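Local coordinates for protein purine nucleosidase, (IunH-1) (Sulfolobus solfataricus, PDB 3T8J) that belongs to the nucleoside hydrolase family, a mainly parallel alpha/beta fold, and carries a sodium ion at the ends of its central strands, at residues F4-D9 and V29-V34; F118-P123 and K142-M147; E255-V260 and D275-D280. All coordinates share one frame; numbering follows the deposited sequence.

Interaction 1: F4-D9 and V29-V34; sequences FIIDCD and VAVTIV. With NA (sodium ion), chain B.
Asp7 OD1 is gripped by two groups: Thr32 OG1 donates to it at 2.6 Å, on the lone pair turned away from the other carboxylate oxygen, and Asn126 ND2 gives a second hydrogen bond. The two side chains cross at about a right angle. With Thr32 OG1 between its own N and carbonyl carbon (chi1 53°), the hydroxyl is placed beside Asp7 OD1. The other oxygen, Asp7 OD2, rests against the methyl Val34 CG1 at 3.6 Å. Asn126 also bonds Ile33 O, so one amide of helix 125-133 ties both strands to it. On the same face as Asp7 and Thr32, Ile5 CG2 sits 3.7 Å from Thr32 OG1, and helix 101-111 packs over Ile5, Ala30 and Thr32. The other face is apolar: Ile6 and Val31 run side by side, pointing the same way, with their CG2 methyls 3.8 Å apart, and Cys8 SG touches Val31 CG1. Beyond them Ile33 CD1 reaches back toward Cys8 CB, and Ile33 packs on helix 40-53. The backbones run parallel, their axes 21° apart. Cys8 N bonds Thr32 O at 2.8 Å, and Thr32 N bonds Ile6 O, so Thr32 holds the neighbouring strand through both its main-chain polar atoms and its hydroxyl. Just past strand 27-33, Val34 N reaches Cys8 O, the last carbonyl of strand 3-8, at 3.1 Å from well above the carbonyl plane. Next along the chain, Asp9 turns its carboxylate away from Val34: OD2 binds the sodium ion at 2.3 Å, and OD1 accepts from Asn37 N. The arrangement is the opening beta-alpha-beta unit of the fold, strand 3-8, helix 12-23 and strand 27-33, with a metal-binding aspartate just after its first strand.

Interaction 2: F118-P123 and K142-M147; sequences FLAISP and KKVWVM. With NA (sodium ion), chain B.
Leu119 lays its CD1 methyl against Trp145 CB at 3.9 Å, the two side chains crossing obliquely; a chi2 of 58° sets that methyl there. Trp145 CG stands beside its own N (chi1 -57°), and Phe118 O lies at the edge of the indole, near its plane. Lys143 CG lies over one indole face, 3.3 Å above the plane and toward the rim, and Trp145 NE1 is hydrogen-bonded to Glu117. On the opposite sheet face Ala120 CB touches Val144 CG1 and Val146 CG2, both on the same side of it, and meets the Phe118 ring edge in plane. Strands 116-120 and 141-147 are parallel neighbours at the heart of the mixed sheet, joined by four backbone bonds such as Ala120 N to Trp145 O at 2.8 Å. Where the first strand ends, Ile121 CG2 stands beside its own N, which puts it 4.1 Å from Met147 CB; the Met147 chain, bent at chi2 and chi3, then leads away. The sodium ion is bound by Ile121 O at 2.3 Å and by Ser122 OG at 2.5 Å, together with Asp9 and Asp14. Ser122 OG also hydrogen-bonds Asp7 O, and one water donates to both Ser122 O and Met147 O.

Interaction 3: E255-V260 and D275-D280; sequences EKRFVV and DRFDAD
The guanidinium of Arg257 has Arg276 CG over one face, 3.5 Å above the plane and toward the rim, and Glu255 CG over the centre of the opposite face. The Arg276 guanidinium stands almost perpendicular to it, 85° between the planes, with Asp278 OD2 in plane at its edge: Arg276 NE donates to that oxygen at 2.9 Å as part of a salt bridge. This pairing probably eases the approach of the two like charges. The Phe277 ring has Asp275 O over the centre of one face and Lys256 O at its edge, 3.5 Å from CE2, while its CE1 meets Phe258 CB at 4.1 Å. The Arg257 chain, extended from CG to NE, crosses Arg276 obliquely, and a water there accepts from Arg257 NE and donates to Arg276 O. Phe258 and Asp275 form an antiparallel hydrogen-bonded pair: Asp275 N to Phe258 O is 2.8 Å, and the return bond is weak. Asp275 OD1 takes Phe277 N at 2.9 Å, an Asx turn at the point where the chain leaves the strand, while OD2 accepts from Ser282 and Trp283. Here strand 272-275, outermost in its chain's sheet, leaves strand 251-261, whose other neighbour is strand 289-295; the departing loop meets the second subunit, with Arg276 NH1 bonded to Pro159 O of that subunit.

All three contacts belong to one mixed sheet and follow one another along the chain. Interactions 1 and 2 have centres 9 Å apart and touch, because strands 3-8 and 116-120 are neighbours. The loops at the ends of these two strands meet at the sodium ion, with Asp14 of helix 12-23 completing the protein ligands. Interaction 3 lies at the edge of the sheet, as counted within the chain, beyond strand 289-295, its centre about 30 Å from that of interaction 1 and 21 Å from that of interaction 2, about 7 Å from the latter by nearest atoms. One sheet thus links the sodium site to an edge whose departing loop meets the second subunit.

Interaction 1: F4-D9 and V29-V34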
loop_
_atom_site.group_PDB
_atom_site.type_symbol
_atom_site.label_atom_id
_atom_site.label_comp_id
_atom_site.label_asym_id
_atom_site.label_seq_id
_atom_site.Cartn_x
_atom_site.Cartn_y
_atom_site.Cartn_z
ATOM N N PHE A 4 15.013 -13.774 33.492
ATOM C CA PHE A 4 14.366 -13.809 32.181
ATOM C C PHE A 4 12.857 -14.046 32.254
ATOM O O PHE A 4 12.364 -14.866 33.049
ATOM C CB PHE A 4 14.905 -14.986 31.346
ATOM C CG PHE A 4 16.156 -14.684 30.563
ATOM C CD1 PHE A 4 17.371 -14.499 31.197
ATOM C CD2 PHE A 4 16.137 -14.621 29.173
ATOM C CE1 PHE A 4 18.536 -14.220 30.452
ATOM C CE2 PHE A 4 17.285 -14.369 28.439
ATOM C CZ PHE A 4 18.491 -14.182 29.084
ATOM N N ILE A 5 12.134 -13.397 31.351
ATOM C CA ILE A 5 10.807 -13.865 30.907
ATOM C C ILE A 5 11.007 -14.556 29.573
ATOM O O ILE A 5 11.732 -14.059 28.704
ATOM C CB ILE A 5 9.831 -12.701 30.699
ATOM C CG1 ILE A 5 9.516 -12.033 32.014
ATOM C CG2 ILE A 5 8.554 -13.170 29.960
ATOM C CD1 ILE A 5 8.601 -10.779 31.884
ATOM N N ILE A 6 10.350 -15.718 29.391
ATOM C CA ILE A 6 10.340 -16.372 28.086
ATOM C C ILE A 6 8.918 -16.318 27.539
ATOM O O ILE A 6 7.977 -16.695 28.219
ATOM C CB ILE A 6 10.915 -17.837 28.149
ATOM C CG1 ILE A 6 10.990 -18.470 26.753
ATOM C CG2 ILE A 6 10.156 -18.724 29.113
ATOM C CD1 ILE A 6 11.720 -19.837 26.753
ATOM N N ASP A 7 8.783 -15.820 26.310
ATOM C CA ASP A 7 7.494 -15.613 25.640
ATOM C C ASP A 7 7.359 -16.640 24.523
ATOM O O ASP A 7 8.167 -16.668 23.596
ATOM C CB ASP A 7 7.416 -14.168 25.119
ATOM C CG ASP A 7 6.027 -13.792 24.590
ATOM O OD1 ASP A 7 5.046 -13.657 25.369
ATOM O OD2 ASP A 7 5.890 -13.637 23.342
ATOM N N CYS A 8 6.329 -17.482 24.656
ATOM C CA CYS A 8 6.176 -18.742 23.908
ATOM C C CYS A 8 4.829 -18.882 23.175
ATOM O O CYS A 8 3.759 -18.750 23.785
ATOM C CB CYS A 8 6.261 -19.927 24.884
ATOM S SG CYS A 8 7.819 -20.079 25.726
ATOM N N ASP A 9 4.891 -19.221 21.876
ATOM C CA ASP A 9 3.764 -19.806 21.124
ATOM C C ASP A 9 4.018 -21.310 21.098
ATOM O O ASP A 9 4.437 -21.880 20.108
ATOM C CB ASP A 9 3.560 -19.196 19.712
ATOM C CG ASP A 9 4.787 -19.284 18.778
ATOM O OD1 ASP A 9 4.582 -19.322 17.539
ATOM O OD2 ASP A 9 5.964 -19.242 19.228
ATOM N N VAL A 29 11.653 -16.068 35.503
ATOM C CA VAL A 29 10.656 -15.534 36.431
ATOM C C VAL A 29 9.183 -15.702 35.978
ATOM O O VAL A 29 8.261 -15.623 36.803
ATOM C CB VAL A 29 10.925 -14.054 36.754
ATOM C CG1 VAL A 29 12.361 -13.882 37.317
ATOM C CG2 VAL A 29 10.716 -13.153 35.533
ATOM N N ALA A 30 8.973 -15.934 34.686
ATOM C CA ALA A 30 7.629 -16.161 34.143
ATOM C C ALA A 30 7.740 -16.705 32.748
ATOM O O ALA A 30 8.704 -16.457 32.030
ATOM C CB ALA A 30 6.809 -14.866 34.107
ATOM N N VAL A 31 6.723 -17.467 32.351
ATOM C CA VAL A 31 6.477 -17.846 30.977
ATOM C C VAL A 31 5.195 -17.140 30.523
ATOM O O VAL A 31 4.209 -17.143 31.234
ATOM C CB VAL A 31 6.283 -19.365 30.840
ATOM C CG1 VAL A 31 5.995 -19.735 29.353
ATOM C CG2 VAL A 31 7.456 -20.146 31.378
ATOM N N THR A 32 5.256 -16.450 29.388
ATOM C CA THR A 32 4.109 -15.715 28.825
ATOM C C THR A 32 3.718 -16.423 27.518
ATOM O O THR A 32 4.602 -16.956 26.827
ATOM C CB THR A 32 4.439 -14.204 28.625
ATOM O OG1 THR A 32 5.634 -14.052 27.855
ATOM C CG2 THR A 32 4.581 -13.504 30.013
ATOM N N ILE A 33 2.413 -16.513 27.230
ATOM C CA ILE A 33 1.920 -17.252 26.054
ATOM C C ILE A 33 1.291 -16.311 25.050
ATOM O O ILE A 33 0.497 -15.443 25.426
ATOM C CB ILE A 33 0.872 -18.323 26.464
ATOM C CG1 ILE A 33 1.379 -19.185 27.632
ATOM C CG2 ILE A 33 0.509 -19.229 25.251
ATOM C CD1 ILE A 33 2.600 -20.040 27.288
ATOM N N VAL A 34 1.604 -16.533 23.773
ATOM C CA VAL A 34 1.128 -15.690 22.675
ATOM C C VAL A 34 0.619 -16.570 21.519
ATOM O O VAL A 34 1.108 -17.695 21.346
ATOM C CB VAL A 34 2.246 -14.713 22.214
ATOM C CG1 VAL A 34 3.398 -15.463 21.531
ATOM C CG2 VAL A 34 1.688 -13.586 21.291
HETATM NA NA NA B . 8.130 -19.327 19.938
HETATM O O HOH W 1 8.553 -21.109 18.459
#

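Interaction 2: F118-P123 and K142-M147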
loop_
_atom_site.group_PDB
_atom_site.type_symbol
_atom_site.label_atom_id
_atom_site.label_comp_id
_atom_site.label_asym_id
_atom_site.label_seq_id
_atom_site.Cartn_x
_atom_site.Cartn_y
_atom_site.Cartn_z
ATOM N N PHE A 118 14.245 -10.271 28.223
ATOM C CA PHE A 118 13.035 -10.804 27.572
ATOM C C PHE A 118 13.431 -11.667 26.385
ATOM O O PHE A 118 14.026 -11.182 25.426
ATOM C CB PHE A 118 12.124 -9.642 27.120
ATOM C CG PHE A 118 10.735 -10.040 26.763
ATOM C CD1 PHE A 118 9.704 -9.927 27.689
ATOM C CD2 PHE A 118 10.434 -10.486 25.486
ATOM C CE1 PHE A 118 8.400 -10.311 27.357
ATOM C CE2 PHE A 118 9.122 -10.873 25.143
ATOM C CZ PHE A 118 8.103 -10.756 26.095
ATOM N N LEU A 119 13.091 -12.964 26.445
ATOM C CA LEU A 119 13.416 -13.895 25.367
ATOM C C LEU A 119 12.174 -14.019 24.474
ATOM O O LEU A 119 11.214 -14.740 24.791
ATOM C CB LEU A 119 13.880 -15.225 25.961
ATOM C CG LEU A 119 14.270 -16.319 24.978
ATOM C CD1 LEU A 119 15.388 -15.896 24.020
ATOM C CD2 LEU A 119 14.671 -17.599 25.734
ATOM N N ALA A 120 12.202 -13.230 23.394
ATOM C CA ALA A 120 11.115 -13.075 22.440
ATOM C C ALA A 120 11.325 -14.053 21.295
ATOM O O ALA A 120 11.812 -13.684 20.214
ATOM C CB ALA A 120 11.072 -11.619 21.912
ATOM N N ILE A 121 10.917 -15.301 21.531
ATOM C CA ILE A 121 11.058 -16.383 20.535
ATOM C C ILE A 121 9.755 -16.689 19.792
ATOM O O ILE A 121 9.606 -17.754 19.209
ATOM C CB ILE A 121 11.669 -17.668 21.159
ATOM C CG1 ILE A 121 10.956 -18.092 22.448
ATOM C CG2 ILE A 121 13.166 -17.444 21.452
ATOM C CD1 ILE A 121 11.279 -19.544 22.913
ATOM N N SER A 122 8.826 -15.748 19.824
ATOM C CA SER A 122 7.464 -15.902 19.317
ATOM C C SER A 122 6.957 -14.596 18.714
ATOM O O SER A 122 7.645 -13.545 18.805
ATOM C CB SER A 122 6.565 -16.330 20.491
ATOM O OG SER A 122 7.156 -17.434 21.202
ATOM N N PRO A 123 5.744 -14.579 18.149
ATOM C CA PRO A 123 5.157 -13.290 17.744
ATOM C C PRO A 123 5.164 -12.257 18.899
ATOM O O PRO A 123 5.079 -12.626 20.062
ATOM C CB PRO A 123 3.750 -13.674 17.287
ATOM C CG PRO A 123 3.897 -15.097 16.824
ATOM C CD PRO A 123 4.837 -15.692 17.829
ATOM N N LYS A 142 16.438 -4.821 30.425
ATOM C CA LYS A 142 17.846 -4.711 30.056
ATOM C C LYS A 142 18.118 -5.086 28.598
ATOM O O LYS A 142 18.926 -4.464 27.906
ATOM C CB LYS A 142 18.670 -5.620 31.003
ATOM C CG LYS A 142 20.140 -5.676 30.727
ATOM C CD LYS A 142 20.873 -6.486 31.777
ATOM C CE LYS A 142 22.362 -6.513 31.492
ATOM N NZ LYS A 142 23.133 -6.971 32.662
ATOM N N LYS A 143 17.448 -6.131 28.118
ATOM C CA LYS A 143 17.780 -6.735 26.850
ATOM C C LYS A 143 16.567 -7.505 26.311
ATOM O O LYS A 143 15.884 -8.151 27.090
ATOM C CB LYS A 143 18.948 -7.703 27.039
ATOM C CG LYS A 143 19.542 -8.236 25.788
ATOM C CD LYS A 143 20.316 -7.160 25.029
ATOM C CE LYS A 143 20.748 -7.706 23.714
ATOM N NZ LYS A 143 21.696 -6.770 23.035
ATOM N N VAL A 144 16.330 -7.383 25.005
ATOM C CA VAL A 144 15.342 -8.216 24.277
ATOM C C VAL A 144 16.121 -9.052 23.276
ATOM O O VAL A 144 16.804 -8.518 22.387
ATOM C CB VAL A 144 14.277 -7.363 23.592
ATOM C CG1 VAL A 144 13.215 -8.253 22.934
ATOM C CG2 VAL A 144 13.624 -6.429 24.625
ATOM N N TRP A 145 15.961 -10.378 23.388
ATOM C CA TRP A 145 16.563 -11.355 22.483
ATOM C C TRP A 145 15.460 -11.864 21.555
ATOM O O TRP A 145 14.545 -12.521 22.015
ATOM C CB TRP A 145 17.157 -12.506 23.293
ATOM C CG TRP A 145 18.190 -12.115 24.329
ATOM C CD1 TRP A 145 17.990 -11.907 25.679
ATOM C CD2 TRP A 145 19.595 -11.931 24.111
ATOM N NE1 TRP A 145 19.183 -11.608 26.291
ATOM C CE2 TRP A 145 20.180 -11.597 25.350
ATOM C CE3 TRP A 145 20.414 -11.993 22.976
ATOM C CZ2 TRP A 145 21.534 -11.345 25.475
ATOM C CZ3 TRP A 145 21.768 -11.742 23.115
ATOM C CH2 TRP A 145 22.306 -11.407 24.354
ATOM N N VAL A 146 15.531 -11.487 20.294
ATOM C CA VAL A 146 14.454 -11.743 19.325
ATOM C C VAL A 146 14.854 -12.847 18.356
ATOM O O VAL A 146 15.894 -12.752 17.690
ATOM C CB VAL A 146 14.131 -10.473 18.515
ATOM C CG1 VAL A 146 13.098 -10.772 17.402
ATOM C CG2 VAL A 146 13.593 -9.352 19.416
ATOM N N MET A 147 14.047 -13.906 18.295
ATOM C CA MET A 147 14.135 -14.836 17.165
ATOM C C MET A 147 13.124 -14.285 16.158
ATOM O O MET A 147 11.902 -14.239 16.441
ATOM C CB MET A 147 13.760 -16.269 17.536
ATOM C CG MET A 147 14.084 -17.284 16.443
ATOM S SD MET A 147 12.884 -17.216 15.068
ATOM C CE MET A 147 13.993 -17.242 13.653
HETATM NA NA NA B . 8.130 -19.327 19.938
HETATM O O HOH W 2 9.804 -12.309 17.321
HETATM O O HOH W 1 8.553 -21.109 18.459
#

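Interaction 3: E255-V260 and D275-D280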
loop_
_atom_site.group_PDB
_atom_site.type_symbol
_atom_site.label_atom_id
_atom_site.label_comp_id
_atom_site.label_asym_id
_atom_site.label_seq_id
_atom_site.Cartn_x
_atom_site.Cartn_y
_atom_site.Cartn_z
ATOM N N GLU A 255 26.161 -7.450 13.282
ATOM C CA GLU A 255 26.171 -6.103 12.695
ATOM C C GLU A 255 25.039 -5.287 13.283
ATOM O O GLU A 255 23.916 -5.767 13.377
ATOM C CB GLU A 255 25.921 -6.157 11.182
ATOM C CG GLU A 255 26.798 -7.140 10.398
ATOM C CD GLU A 255 28.251 -6.725 10.286
ATOM O OE1 GLU A 255 28.613 -5.561 10.616
ATOM O OE2 GLU A 255 29.062 -7.581 9.850
ATOM N N LYS A 256 25.292 -4.040 13.641
ATOM C CA LYS A 256 24.213 -3.162 14.056
ATOM C C LYS A 256 23.663 -2.452 12.823
ATOM O O LYS A 256 24.393 -1.741 12.120
ATOM C CB LYS A 256 24.716 -2.144 15.081
ATOM C CG LYS A 256 25.044 -2.774 16.425
ATOM C CD LYS A 256 25.356 -1.720 17.498
ATOM C CE LYS A 256 25.538 -2.362 18.864
ATOM N NZ LYS A 256 25.891 -1.347 19.923
ATOM N N ARG A 257 22.371 -2.637 12.568
ATOM C CA ARG A 257 21.743 -2.133 11.352
ATOM C C ARG A 257 20.379 -1.526 11.636
ATOM O O ARG A 257 19.891 -1.623 12.768
ATOM C CB ARG A 257 21.694 -3.272 10.321
ATOM C CG ARG A 257 23.078 -3.388 9.645
ATOM C CD ARG A 257 23.269 -4.549 8.736
ATOM N NE ARG A 257 24.613 -4.558 8.179
ATOM C CZ ARG A 257 25.108 -5.519 7.389
ATOM N NH1 ARG A 257 24.377 -6.577 7.052
ATOM N NH2 ARG A 257 26.343 -5.404 6.917
ATOM N N PHE A 258 19.774 -0.891 10.629
ATOM C CA PHE A 258 18.457 -0.295 10.749
ATOM C C PHE A 258 17.427 -1.221 10.074
ATOM O O PHE A 258 17.510 -1.460 8.852
ATOM C CB PHE A 258 18.405 1.116 10.132
ATOM C CG PHE A 258 17.031 1.735 10.145
ATOM C CD1 PHE A 258 16.408 2.044 11.337
ATOM C CD2 PHE A 258 16.382 2.042 8.957
ATOM C CE1 PHE A 258 15.148 2.612 11.353
ATOM C CE2 PHE A 258 15.130 2.611 8.967
ATOM C CZ PHE A 258 14.509 2.886 10.159
ATOM N N VAL A 259 16.511 -1.749 10.883
ATOM C CA VAL A 259 15.497 -2.738 10.426
ATOM C C VAL A 259 14.128 -2.063 10.359
ATOM O O VAL A 259 13.677 -1.467 11.348
ATOM C CB VAL A 259 15.407 -3.912 11.386
ATOM C CG1 VAL A 259 14.340 -4.925 10.869
ATOM C CG2 VAL A 259 16.771 -4.611 11.562
ATOM N N VAL A 260 13.469 -2.168 9.189
ATOM C CA VAL A 260 12.109 -1.695 8.997
ATOM C C VAL A 260 11.205 -2.930 8.880
ATOM O O VAL A 260 11.602 -3.868 8.195
ATOM C CB VAL A 260 11.965 -0.871 7.743
ATOM C CG1 VAL A 260 10.508 -0.462 7.516
ATOM C CG2 VAL A 260 12.825 0.425 7.873
ATOM N N ASP A 275 18.654 -1.925 6.315
ATOM C CA ASP A 275 19.581 -0.929 5.785
ATOM C C ASP A 275 20.954 -1.220 6.380
ATOM O O ASP A 275 21.126 -1.179 7.611
ATOM C CB ASP A 275 19.066 0.471 6.131
ATOM C CG ASP A 275 19.829 1.597 5.421
ATOM O OD1 ASP A 275 20.901 1.339 4.848
ATOM O OD2 ASP A 275 19.260 2.720 5.362
ATOM N N ARG A 276 21.921 -1.497 5.504
ATOM C CA ARG A 276 23.303 -1.811 5.863
ATOM C C ARG A 276 24.206 -0.571 5.733
ATOM O O ARG A 276 25.437 -0.663 5.946
ATOM C CB ARG A 276 23.846 -2.931 4.957
ATOM C CG ARG A 276 22.915 -4.143 4.743
ATOM C CD ARG A 276 23.459 -5.076 3.650
ATOM N NE ARG A 276 23.508 -4.384 2.367
ATOM C CZ ARG A 276 22.467 -4.183 1.563
ATOM N NH1 ARG A 276 21.277 -4.689 1.854
ATOM N NH2 ARG A 276 22.653 -3.457 0.456
ATOM N N PHE A 277 23.618 0.571 5.344
ATOM C CA PHE A 277 24.334 1.850 5.144
ATOM C C PHE A 277 25.342 1.794 3.981
ATOM O O PHE A 277 26.307 2.569 3.952
ATOM C CB PHE A 277 25.016 2.304 6.463
ATOM C CG PHE A 277 24.195 2.015 7.716
ATOM C CD1 PHE A 277 22.921 2.551 7.874
ATOM C CD2 PHE A 277 24.685 1.199 8.722
ATOM C CE1 PHE A 277 22.169 2.320 9.011
ATOM C CE2 PHE A 277 23.922 0.953 9.870
ATOM C CZ PHE A 277 22.665 1.517 10.011
ATOM N N ASP A 278 25.114 0.892 3.026
ATOM C CA ASP A 278 26.008 0.668 1.878
ATOM C C ASP A 278 25.320 0.852 0.518
ATOM O O ASP A 278 25.860 0.461 -0.516
ATOM C CB ASP A 278 26.622 -0.743 1.936
ATOM C CG ASP A 278 25.608 -1.850 1.727
ATOM O OD1 ASP A 278 24.412 -1.566 1.449
ATOM O OD2 ASP A 278 26.019 -3.033 1.800
ATOM N N ALA A 279 24.120 1.411 0.497
ATOM C CA ALA A 279 23.427 1.632 -0.772
ATOM C C ALA A 279 23.478 3.089 -1.206
ATOM O O ALA A 279 24.010 3.955 -0.470
ATOM C CB ALA A 279 21.969 1.119 -0.671
ATOM N N ASP A 280 23.006 3.359 -2.428
ATOM C CA ASP A 280 23.049 4.729 -3.008
ATOM C C ASP A 280 22.056 5.661 -2.325
ATOM O O ASP A 280 22.185 6.888 -2.425
ATOM C CB ASP A 280 22.756 4.689 -4.509
ATOM C CG ASP A 280 23.732 3.812 -5.274
ATOM O OD1 ASP A 280 24.931 3.737 -4.878
ATOM O OD2 ASP A 280 23.327 3.247 -6.327
HETATM O O HOH W 3 26.300 -2.227 7.951
#